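Local coordinates for saframycin Mx1 synthetase B (Legionella pneumophila subsp. pneumophila, PDB 3KXW), which belongs to the AMP-binding enzymes of the ANL superfamily and carries a large AMP-binding region followed by a smaller C-terminal one, at residues A107-T112 with S178-K183; F171-S176 with G328-T333; G184-H189 with G412-P417. One frame throughout, in Å; residues are numbered along the deposited sequence.

Interaction 1: residues A107-T112 with S178-K183; sequences AQRIVT and STMHPK
R109, on helix 101-114, reaches across to the backbone and selenomethionine side chain of the 178-183 loop. This loop joins strands 169-174 and 184-188, and its sequence STMHPK is consistent with the later part of the Ser/Thr/Gly-rich third core motif of ANL enzymes. CG of R109 stands anti to the carbonyl carbon (chi1 -67°), and the chain runs extended from there to NE, carrying the guanidinium to the T179 and M180 carbonyls. Its root meets the proline first: R109 CB lies 3.7 Å from P182 CD. Further along, R109 CD comes within 3.3 Å of T179 O, a buried carbonyl oxygen for which the model contains no hydrogen-bonding partner. NH1 gives a weak bond to M180 O (3.1 Å, with an N-H...O angle of 128°), while NE is held in a salt bridge by D105, one turn earlier on the helix. The selenomethionine M180 points its CB away from the helix, but its chain bends at chi2 and chi3 and returns to the guanidinium. SE sits over one face, 3.8 Å above the plane and displaced toward the rim. The two side chains cross obliquely. On the buried side, P182 presents its ring to the helix and to Y174 of strand 169-174, and I110 packs on that same tyrosine as well as on V93 and I95 of strand 91-95. I110 CG1 is 4.1 Å from P182 CB, and the selenomethionine methyl approaches more closely, M180 CE lying 3.4 Å from R109 NH2.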
loop_
_atom_site.group_PDB
_atom_site.type_symbol
_atom_site.label_atom_id
_atom_site.label_comp_id
_atom_site.label_asym_id
_atom_site.label_seq_id
_atom_site.Cartn_x
_atom_site.Cartn_y
_atom_site.Cartn_z
ATOM N N ALA A 107 -5.928 9.205 12.934
ATOM C CA ALA A 107 -4.973 9.080 14.035
ATOM C C ALA A 107 -5.686 8.969 15.382
ATOM O O ALA A 107 -5.337 8.137 16.205
ATOM C CB ALA A 107 -3.975 10.260 14.034
ATOM N N GLN A 108 -6.686 9.811 15.622
ATOM C CA GLN A 108 -7.410 9.738 16.883
ATOM C C GLN A 108 -8.114 8.389 17.064
ATOM O O GLN A 108 -8.162 7.840 18.167
ATOM C CB GLN A 108 -8.442 10.874 16.986
ATOM C CG GLN A 108 -9.383 10.712 18.177
ATOM C CD GLN A 108 -8.664 10.912 19.499
ATOM O OE1 GLN A 108 -8.448 9.966 20.268
ATOM N NE2 GLN A 108 -8.262 12.141 19.757
ATOM N N ARG A 109 -8.693 7.858 15.992
ATOM C CA ARG A 109 -9.366 6.563 16.105
ATOM C C ARG A 109 -8.359 5.453 16.381
ATOM O O ARG A 109 -8.660 4.511 17.088
ATOM C CB ARG A 109 -10.197 6.242 14.854
ATOM C CG ARG A 109 -11.398 7.151 14.648
ATOM C CD ARG A 109 -11.984 7.014 13.237
ATOM N NE ARG A 109 -12.889 8.130 12.978
ATOM C CZ ARG A 109 -14.131 8.185 13.441
ATOM N NH1 ARG A 109 -14.621 7.170 14.139
ATOM N NH2 ARG A 109 -14.893 9.245 13.195
ATOM N N ILE A 110 -7.159 5.579 15.827
ATOM C CA ILE A 110 -6.107 4.592 16.061
ATOM C C ILE A 110 -5.583 4.678 17.501
ATOM O O ILE A 110 -5.376 3.664 18.175
ATOM C CB ILE A 110 -4.990 4.724 15.017
ATOM C CG1 ILE A 110 -5.471 4.127 13.695
ATOM C CG2 ILE A 110 -3.714 4.026 15.483
ATOM C CD1 ILE A 110 -4.502 4.312 12.522
ATOM N N VAL A 111 -5.412 5.894 17.994
ATOM C CA VAL A 111 -5.040 6.059 19.394
ATOM C C VAL A 111 -6.080 5.463 20.343
ATOM O O VAL A 111 -5.737 4.789 21.300
ATOM C CB VAL A 111 -4.746 7.546 19.743
ATOM C CG1 VAL A 111 -4.616 7.751 21.285
ATOM C CG2 VAL A 111 -3.493 7.998 19.022
ATOM N N THR A 112 -7.353 5.702 20.074
ATOM C CA THR A 112 -8.389 5.176 20.953
ATOM C C THR A 112 -8.399 3.644 20.954
ATOM O O THR A 112 -8.588 3.021 21.986
ATOM C CB THR A 112 -9.748 5.722 20.540
ATOM O OG1 THR A 112 -9.696 7.163 20.591
ATOM C CG2 THR A 112 -10.864 5.194 21.473
ATOM N N SER A 178 -12.609 0.566 6.526
ATOM C CA SER A 178 -13.038 0.655 7.901
ATOM C C SER A 178 -12.607 1.999 8.469
ATOM O O SER A 178 -12.026 2.049 9.543
ATOM C CB SER A 178 -12.447 -0.489 8.724
ATOM O OG SER A 178 -12.877 -1.736 8.232
ATOM N N THR A 179 -12.895 3.091 7.760
ATOM C CA THR A 179 -12.457 4.400 8.237
ATOM C C THR A 179 -13.023 4.701 9.620
ATOM O O THR A 179 -12.374 5.383 10.419
ATOM C CB THR A 179 -12.824 5.532 7.265
ATOM O OG1 THR A 179 -14.222 5.463 6.960
ATOM C CG2 THR A 179 -12.039 5.381 5.969
HETATM N N MSE A 180 -14.207 4.168 9.922
HETATM C CA MSE A 180 -14.869 4.474 11.199
HETATM C C MSE A 180 -14.364 3.665 12.390
HETATM O O MSE A 180 -14.367 4.156 13.518
HETATM C CB MSE A 180 -16.394 4.369 11.072
HETATM C CG MSE A 180 -16.985 5.327 10.011
HETATM SE SE MSE A 180 -16.594 7.261 10.349
HETATM C CE MSE A 180 -17.504 7.402 12.081
ATOM N N HIS A 181 -13.939 2.426 12.154
ATOM C CA HIS A 181 -13.279 1.651 13.201
ATOM C C HIS A 181 -12.055 0.967 12.599
ATOM O O HIS A 181 -12.107 -0.201 12.248
ATOM C CB HIS A 181 -14.229 0.608 13.792
ATOM C CG HIS A 181 -15.438 1.191 14.455
ATOM N ND1 HIS A 181 -15.404 1.741 15.721
ATOM C CD2 HIS A 181 -16.721 1.302 14.033
ATOM C CE1 HIS A 181 -16.611 2.173 16.049
ATOM N NE2 HIS A 181 -17.427 1.920 15.043
ATOM N N PRO A 182 -10.959 1.717 12.442
ATOM C CA PRO A 182 -9.800 1.202 11.715
ATOM C C PRO A 182 -9.373 -0.136 12.290
ATOM O O PRO A 182 -9.355 -0.300 13.520
ATOM C CB PRO A 182 -8.721 2.260 11.972
ATOM C CG PRO A 182 -9.491 3.523 12.153
ATOM C CD PRO A 182 -10.758 3.108 12.892
ATOM N N LYS A 183 -9.011 -1.064 11.411
ATOM C CA LYS A 183 -8.629 -2.423 11.823
ATOM C C LYS A 183 -7.120 -2.544 11.901
ATOM O O LYS A 183 -6.429 -2.397 10.886
ATOM C CB LYS A 183 -9.149 -3.453 10.814
ATOM C CG LYS A 183 -10.667 -3.587 10.756
ATOM C CD LYS A 183 -11.041 -4.476 9.552
ATOM C CE LYS A 183 -12.404 -5.140 9.709
ATOM N NZ LYS A 183 -13.499 -4.147 9.527
#

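Interaction 2: residues F171-S176 with G328-T333; sequences FLQYTS and GLAEAT. With 1ZZ (5'-O-[(S)-(dodecanoyloxy)(hydroxy)phosphoryl]adenosine), chain B.
Q173 places CG between its backbone N and carbonyl carbon (chi1 53°), and the chain then runs extended with CD anti (chi2 176°), carrying the amide across to A330 and T333. There NE2 donates to T333 O at 3.0 Å, nearly straight at 162°. The donor lies in the carbonyl plane on a lone pair, and the acceptor is almost within the plane of the glutamine amide, a geometry that favours one rotation of that group. The amide also lies against the A330 methyl, with Q173 CD 3.6 Å from A330 CB. T175 touches this methyl too, its CG2 3.7 Å from A330 CB. A water bridges T175 and E331: it donates to E331 OE2 at 2.7 Å and lies 3.2 Å from T175 OG1, while E331 OE2 is also bonded to Y413 OH. The sequence GLAE at 328-331 fits the later part of the fifth core motif of ANL enzymes, and here A330 N donates to O3 of the bound 5'-O-[(S)-(dodecanoyloxy)(hydroxy)phosphoryl]adenosine at 3.0 Å, on the phosphoryl group. L329 CB adds packing at 3.5 Å from the ligand atom C13. Helix 220-233 touches Q173 through D220 and I224, strand 184-188 lies alongside 171-174, and strand 438-440 packs on L329 and E331.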
loop_
_atom_site.group_PDB
_atom_site.type_symbol
_atom_site.label_atom_id
_atom_site.label_comp_id
_atom_site.label_asym_id
_atom_site.label_seq_id
_atom_site.Cartn_x
_atom_site.Cartn_y
_atom_site.Cartn_z
ATOM N N PHE A 171 3.848 -5.880 15.630
ATOM C CA PHE A 171 3.325 -4.571 15.253
ATOM C C PHE A 171 1.888 -4.634 14.811
ATOM O O PHE A 171 1.384 -5.693 14.494
ATOM C CB PHE A 171 4.176 -3.919 14.151
ATOM C CG PHE A 171 4.160 -4.642 12.834
ATOM C CD1 PHE A 171 3.404 -4.169 11.759
ATOM C CD2 PHE A 171 4.957 -5.761 12.640
ATOM C CE1 PHE A 171 3.423 -4.837 10.504
ATOM C CE2 PHE A 171 4.973 -6.418 11.396
ATOM C CZ PHE A 171 4.207 -5.949 10.344
ATOM N N LEU A 172 1.219 -3.491 14.827
ATOM C CA LEU A 172 -0.115 -3.415 14.276
ATOM C C LEU A 172 -0.052 -2.772 12.909
ATOM O O LEU A 172 0.507 -1.696 12.773
ATOM C CB LEU A 172 -1.010 -2.574 15.170
ATOM C CG LEU A 172 -1.220 -3.072 16.593
ATOM C CD1 LEU A 172 -2.270 -2.207 17.320
ATOM C CD2 LEU A 172 -1.618 -4.542 16.614
ATOM N N GLN A 173 -0.611 -3.414 11.895
ATOM C CA GLN A 173 -0.751 -2.707 10.637
ATOM C C GLN A 173 -2.213 -2.386 10.354
ATOM O O GLN A 173 -3.052 -3.279 10.209
ATOM C CB GLN A 173 -0.060 -3.420 9.462
ATOM C CG GLN A 173 -0.390 -4.869 9.199
ATOM C CD GLN A 173 0.324 -5.414 7.911
ATOM O OE1 GLN A 173 0.895 -4.638 7.141
ATOM N NE2 GLN A 173 0.305 -6.739 7.705
ATOM N N TYR A 174 -2.508 -1.097 10.307
ATOM C CA TYR A 174 -3.871 -0.648 10.061
ATOM C C TYR A 174 -4.185 -0.636 8.576
ATOM O O TYR A 174 -3.402 -0.130 7.774
ATOM C CB TYR A 174 -4.096 0.723 10.707
ATOM C CG TYR A 174 -4.333 0.584 12.181
ATOM C CD1 TYR A 174 -5.610 0.423 12.674
ATOM C CD2 TYR A 174 -3.281 0.574 13.077
ATOM C CE1 TYR A 174 -5.841 0.277 14.018
ATOM C CE2 TYR A 174 -3.501 0.428 14.431
ATOM C CZ TYR A 174 -4.773 0.267 14.896
ATOM O OH TYR A 174 -4.994 0.104 16.249
ATOM N N THR A 175 -5.317 -1.221 8.197
ATOM C CA THR A 175 -5.640 -1.345 6.781
ATOM C C THR A 175 -6.398 -0.116 6.333
ATOM O O THR A 175 -6.850 0.675 7.163
ATOM C CB THR A 175 -6.518 -2.566 6.507
ATOM O OG1 THR A 175 -7.747 -2.431 7.229
ATOM C CG2 THR A 175 -5.818 -3.836 6.944
ATOM N N SER A 176 -6.555 0.046 5.026
ATOM C CA SER A 176 -7.459 1.074 4.529
ATOM C C SER A 176 -8.883 0.561 4.698
ATOM O O SER A 176 -9.118 -0.618 5.011
ATOM C CB SER A 176 -7.196 1.388 3.056
ATOM O OG SER A 176 -7.523 0.269 2.245
ATOM N N GLY A 328 -2.181 -10.162 -2.161
ATOM C CA GLY A 328 -2.043 -10.356 -0.726
ATOM C C GLY A 328 -2.858 -9.334 0.041
ATOM O O GLY A 328 -3.560 -8.508 -0.555
ATOM N N LEU A 329 -2.776 -9.410 1.362
ATOM C CA LEU A 329 -3.479 -8.479 2.246
ATOM C C LEU A 329 -2.853 -8.490 3.628
ATOM O O LEU A 329 -2.158 -9.434 3.995
ATOM C CB LEU A 329 -4.979 -8.741 2.340
ATOM C CG LEU A 329 -5.723 -10.085 2.351
ATOM C CD1 LEU A 329 -4.883 -11.374 2.388
ATOM C CD2 LEU A 329 -6.932 -10.106 3.305
ATOM N N ALA A 330 -3.124 -7.441 4.393
ATOM C CA ALA A 330 -2.463 -7.255 5.684
ATOM C C ALA A 330 -2.785 -8.404 6.634
ATOM O O ALA A 330 -1.957 -8.785 7.444
ATOM C CB ALA A 330 -2.881 -5.950 6.293
ATOM N N GLU A 331 -4.004 -8.933 6.523
ATOM C CA GLU A 331 -4.475 -10.022 7.398
ATOM C C GLU A 331 -3.658 -11.298 7.207
ATOM O O GLU A 331 -3.649 -12.185 8.067
ATOM C CB GLU A 331 -5.974 -10.295 7.182
ATOM C CG GLU A 331 -6.881 -9.229 7.788
ATOM C CD GLU A 331 -7.152 -8.070 6.840
ATOM O OE1 GLU A 331 -6.363 -7.891 5.874
ATOM O OE2 GLU A 331 -8.160 -7.342 7.051
ATOM N N ALA A 332 -2.977 -11.395 6.064
ATOM C CA ALA A 332 -2.082 -12.518 5.812
ATOM C C ALA A 332 -0.622 -12.059 5.805
ATOM O O ALA A 332 0.241 -12.673 5.168
ATOM C CB ALA A 332 -2.436 -13.209 4.513
ATOM N N THR A 333 -0.366 -10.993 6.564
ATOM C CA THR A 333 0.919 -10.327 6.646
ATOM C C THR A 333 1.211 -9.570 5.366
ATOM O O THR A 333 1.221 -8.348 5.364
ATOM C CB THR A 333 2.076 -11.289 7.056
ATOM O OG1 THR A 333 1.765 -11.862 8.331
ATOM C CG2 THR A 333 3.340 -10.539 7.195
HETATM P P 1ZZ B . -4.088 -4.311 2.097
HETATM C C1 1ZZ B . 9.623 -6.939 -2.276
HETATM N N1 1ZZ B . -5.707 -6.575 -3.696
HETATM O O1 1ZZ B . -2.560 -4.596 -0.766
HETATM C C2 1ZZ B . 8.165 -6.586 -2.598
HETATM N N2 1ZZ B . -3.767 -7.439 -4.398
HETATM O O2 1ZZ B . -2.599 -4.830 1.568
HETATM C C3 1ZZ B . 7.214 -7.758 -2.324
HETATM N N3 1ZZ B . -7.098 -7.018 -5.875
HETATM O O3 1ZZ B . -4.417 -5.003 3.326
HETATM C C4 1ZZ B . 5.761 -7.270 -2.226
HETATM N N4 1ZZ B . -5.750 -8.055 -7.583
HETATM O O4 1ZZ B . -4.000 -2.718 2.342
HETATM C C5 1ZZ B . 4.736 -8.404 -2.400
HETATM N N5 1ZZ B . -3.522 -8.707 -7.318
HETATM O O5 1ZZ B . -5.263 -4.564 0.941
HETATM C C6 1ZZ B . 3.332 -7.784 -2.411
HETATM O O6 1ZZ B . -6.134 -5.171 -1.696
HETATM C C7 1ZZ B . 2.060 -8.612 -2.724
HETATM O O7 1ZZ B . -8.631 -6.599 -2.138
HETATM C C8 1ZZ B . 0.702 -7.894 -2.856
HETATM O O8 1ZZ B . -7.817 -7.679 -0.063
HETATM C C9 1ZZ B . 0.111 -7.675 -1.454
HETATM C C10 1ZZ B . -0.802 -6.431 -1.334
HETATM C C11 1ZZ B . -1.091 -6.186 0.174
HETATM C C12 1ZZ B . -2.452 -5.477 0.305
HETATM C C13 1ZZ B . -5.462 -5.840 0.372
HETATM C C14 1ZZ B . -6.473 -5.777 -0.592
HETATM C C15 1ZZ B . -7.013 -7.192 -1.014
HETATM C C16 1ZZ B . -7.591 -6.996 -2.185
HETATM C C17 1ZZ B . -6.645 -6.080 -2.792
HETATM C C18 1ZZ B . -4.319 -6.876 -3.389
HETATM C C19 1ZZ B . -4.800 -7.498 -5.476
HETATM C C20 1ZZ B . -5.933 -7.038 -5.033
HETATM C C21 1ZZ B . -7.014 -7.460 -7.107
HETATM C C22 1ZZ B . -4.744 -8.087 -6.871
HETATM O O HOH W 1 -9.227 -4.988 6.116
#

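Interaction 3: residues G184-H189 with G412-P417; sequences GVMVSH and GYWNQP
V185 and Y413 form a single antiparallel bridge, a non-hydrogen-bonded pair with CA atoms 4.7 Å apart, flanked by bonds from W414 N to G184 O (2.8 Å) and from M186 N to G412 O (3.0 Å). Both acceptors also receive a CA-H contact, G184 O from Y413 and G412 O from V185. G412 adopts phi 145°, where a CB would run into the carbonyl oxygen before it. Among the side chains, the selenomethionine M186 has the largest share of the buried surface. Its CG stands anti to the carbonyl carbon (chi1 -53°), at the edge of the W414 indole and in its plane, and a bend at chi3 brings the methyl back to the six-membered ring, CE lying 3.8 Å from W414 CE3. SE is 5.3 Å from the centroid of that ring and 65° off its normal, an oblique Met-aromatic contact in which the two side chains cross at about a right angle. V185 points its CB away from the partner segment, yet its CG2 touches the edge of the Y413 ring, 3.8 Å from CE1. The sequence GYW fits the end of the sixth core motif of ANL enzymes, and its backbone here pairs with strand 184-188, the second strand of a two-stranded antiparallel sheet with 169-174. From Y413 the chain makes a type II turn to Q416, which stands at the N-cap position of helix 417-424. F424 of that helix meets the Y413 ring edge-to-face. One water joins the two segments beyond the bridge: G184 N donates to it, it donates to W414 O at 2.8 Å, and Q416 NE2 gives it a further hydrogen bond at 2.9 Å.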
loop_
_atom_site.group_PDB
_atom_site.type_symbol
_atom_site.label_atom_id
_atom_site.label_comp_id
_atom_site.label_asym_id
_atom_site.label_seq_id
_atom_site.Cartn_x
_atom_site.Cartn_y
_atom_site.Cartn_z
ATOM N N GLY A 184 -6.611 -2.773 13.109
ATOM C CA GLY A 184 -5.189 -2.950 13.341
ATOM C C GLY A 184 -4.835 -4.424 13.369
ATOM O O GLY A 184 -5.103 -5.138 14.348
ATOM N N VAL A 185 -4.265 -4.894 12.270
ATOM C CA VAL A 185 -3.923 -6.301 12.137
ATOM C C VAL A 185 -2.729 -6.636 13.034
ATOM O O VAL A 185 -1.695 -5.964 12.988
ATOM C CB VAL A 185 -3.594 -6.646 10.673
ATOM C CG1 VAL A 185 -3.111 -8.097 10.565
ATOM C CG2 VAL A 185 -4.825 -6.357 9.780
HETATM N N MSE A 186 -2.891 -7.660 13.867
HETATM C CA MSE A 186 -1.861 -8.033 14.828
HETATM C C MSE A 186 -0.874 -8.999 14.184
HETATM O O MSE A 186 -1.164 -10.181 14.057
HETATM C CB MSE A 186 -2.533 -8.690 16.036
HETATM C CG MSE A 186 -3.633 -7.798 16.604
HETATM SE SE MSE A 186 -4.875 -8.792 17.785
HETATM C CE MSE A 186 -3.657 -9.394 19.133
ATOM N N VAL A 187 0.280 -8.480 13.769
ATOM C CA VAL A 187 1.296 -9.315 13.110
ATOM C C VAL A 187 2.312 -9.800 14.130
ATOM O O VAL A 187 3.014 -8.998 14.751
ATOM C CB VAL A 187 2.012 -8.525 11.994
ATOM C CG1 VAL A 187 3.008 -9.420 11.232
ATOM C CG2 VAL A 187 0.971 -7.969 11.056
ATOM N N SER A 188 2.369 -11.115 14.333
ATOM C CA SER A 188 3.295 -11.670 15.324
ATOM C C SER A 188 4.708 -11.722 14.759
ATOM O O SER A 188 4.904 -11.562 13.563
ATOM C CB SER A 188 2.850 -13.082 15.758
ATOM O OG SER A 188 3.064 -14.013 14.714
ATOM N N HIS A 189 5.693 -11.930 15.632
ATOM C CA HIS A 189 7.057 -12.105 15.177
ATOM C C HIS A 189 7.197 -13.293 14.223
ATOM O O HIS A 189 7.963 -13.230 13.257
ATOM C CB HIS A 189 8.007 -12.227 16.379
ATOM C CG HIS A 189 8.330 -10.907 17.003
ATOM N ND1 HIS A 189 9.242 -10.039 16.447
ATOM C CD2 HIS A 189 7.852 -10.296 18.115
ATOM C CE1 HIS A 189 9.312 -8.944 17.185
ATOM N NE2 HIS A 189 8.483 -9.074 18.206
ATOM N N GLY A 412 -5.418 -11.517 14.419
ATOM C CA GLY A 412 -6.719 -10.899 14.596
ATOM C C GLY A 412 -6.603 -9.397 14.419
ATOM O O GLY A 412 -5.580 -8.900 13.980
ATOM N N TYR A 413 -7.663 -8.683 14.757
ATOM C CA TYR A 413 -7.649 -7.236 14.768
ATOM C C TYR A 413 -7.584 -6.772 16.220
ATOM O O TYR A 413 -8.358 -7.252 17.059
ATOM C CB TYR A 413 -8.933 -6.699 14.145
ATOM C CG TYR A 413 -9.160 -7.112 12.704
ATOM C CD1 TYR A 413 -8.281 -6.736 11.690
ATOM C CD2 TYR A 413 -10.283 -7.842 12.358
ATOM C CE1 TYR A 413 -8.526 -7.110 10.362
ATOM C CE2 TYR A 413 -10.529 -8.211 11.059
ATOM C CZ TYR A 413 -9.650 -7.848 10.060
ATOM O OH TYR A 413 -9.949 -8.236 8.759
ATOM N N TRP A 414 -6.691 -5.828 16.506
ATOM C CA TRP A 414 -6.510 -5.359 17.881
ATOM C C TRP A 414 -7.823 -4.899 18.514
ATOM O O TRP A 414 -8.467 -3.995 18.013
ATOM C CB TRP A 414 -5.483 -4.227 17.952
ATOM C CG TRP A 414 -5.152 -3.904 19.368
ATOM C CD1 TRP A 414 -5.663 -2.892 20.127
ATOM C CD2 TRP A 414 -4.260 -4.630 20.208
ATOM N NE1 TRP A 414 -5.130 -2.942 21.395
ATOM C CE2 TRP A 414 -4.269 -4.000 21.472
ATOM C CE3 TRP A 414 -3.460 -5.753 20.016
ATOM C CZ2 TRP A 414 -3.488 -4.452 22.543
ATOM C CZ3 TRP A 414 -2.673 -6.201 21.083
ATOM C CH2 TRP A 414 -2.702 -5.548 22.331
ATOM N N ASN A 415 -8.220 -5.558 19.597
ATOM C CA ASN A 415 -9.375 -5.117 20.374
ATOM C C ASN A 415 -10.688 -5.053 19.574
ATOM O O ASN A 415 -11.531 -4.202 19.830
ATOM C CB ASN A 415 -9.073 -3.740 20.994
ATOM C CG ASN A 415 -10.024 -3.395 22.114
ATOM O OD1 ASN A 415 -10.409 -4.266 22.883
ATOM N ND2 ASN A 415 -10.437 -2.126 22.196
ATOM N N GLN A 416 -10.842 -5.940 18.598
ATOM C CA GLN A 416 -12.076 -6.042 17.813
ATOM C C GLN A 416 -12.450 -7.515 17.688
ATOM O O GLN A 416 -12.213 -8.156 16.655
ATOM C CB GLN A 416 -11.939 -5.389 16.431
ATOM C CG GLN A 416 -11.741 -3.858 16.468
ATOM C CD GLN A 416 -12.036 -3.183 15.143
ATOM O OE1 GLN A 416 -13.113 -3.357 14.579
ATOM N NE2 GLN A 416 -11.095 -2.376 14.656
ATOM N N PRO A 417 -13.018 -8.065 18.757
ATOM C CA PRO A 417 -13.202 -9.519 18.867
ATOM C C PRO A 417 -14.223 -10.032 17.869
ATOM O O PRO A 417 -14.002 -11.086 17.271
ATOM C CB PRO A 417 -13.707 -9.733 20.305
ATOM C CG PRO A 417 -13.716 -8.376 20.969
ATOM C CD PRO A 417 -13.473 -7.316 19.945
HETATM O O HOH W 2 -8.313 -2.736 15.475
#

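How the interactions relate
Interactions 2 and 3 are buried and share the two-stranded sheet: 171-174 and 184-188 are neighbours in it, Q173 O pairing with V185 N. Interaction 1, on the loop that joins those strands, is only partly buried; interaction 3 is about as far from the chain centre, and interaction 2 is the most central. K183 O probably accepts a hydrogen bond from T175 N, joining interactions 1 and 2. The chemistry follows the elements joined: helix to loop through an arginine with one weak bond, strand to ligand loop through a nearly straight hydrogen bond from a side-chain amide to a backbone carbonyl, and strand to turn through backbone pairing and aromatic contacts. Q416 lies beside the backbone of 181-183.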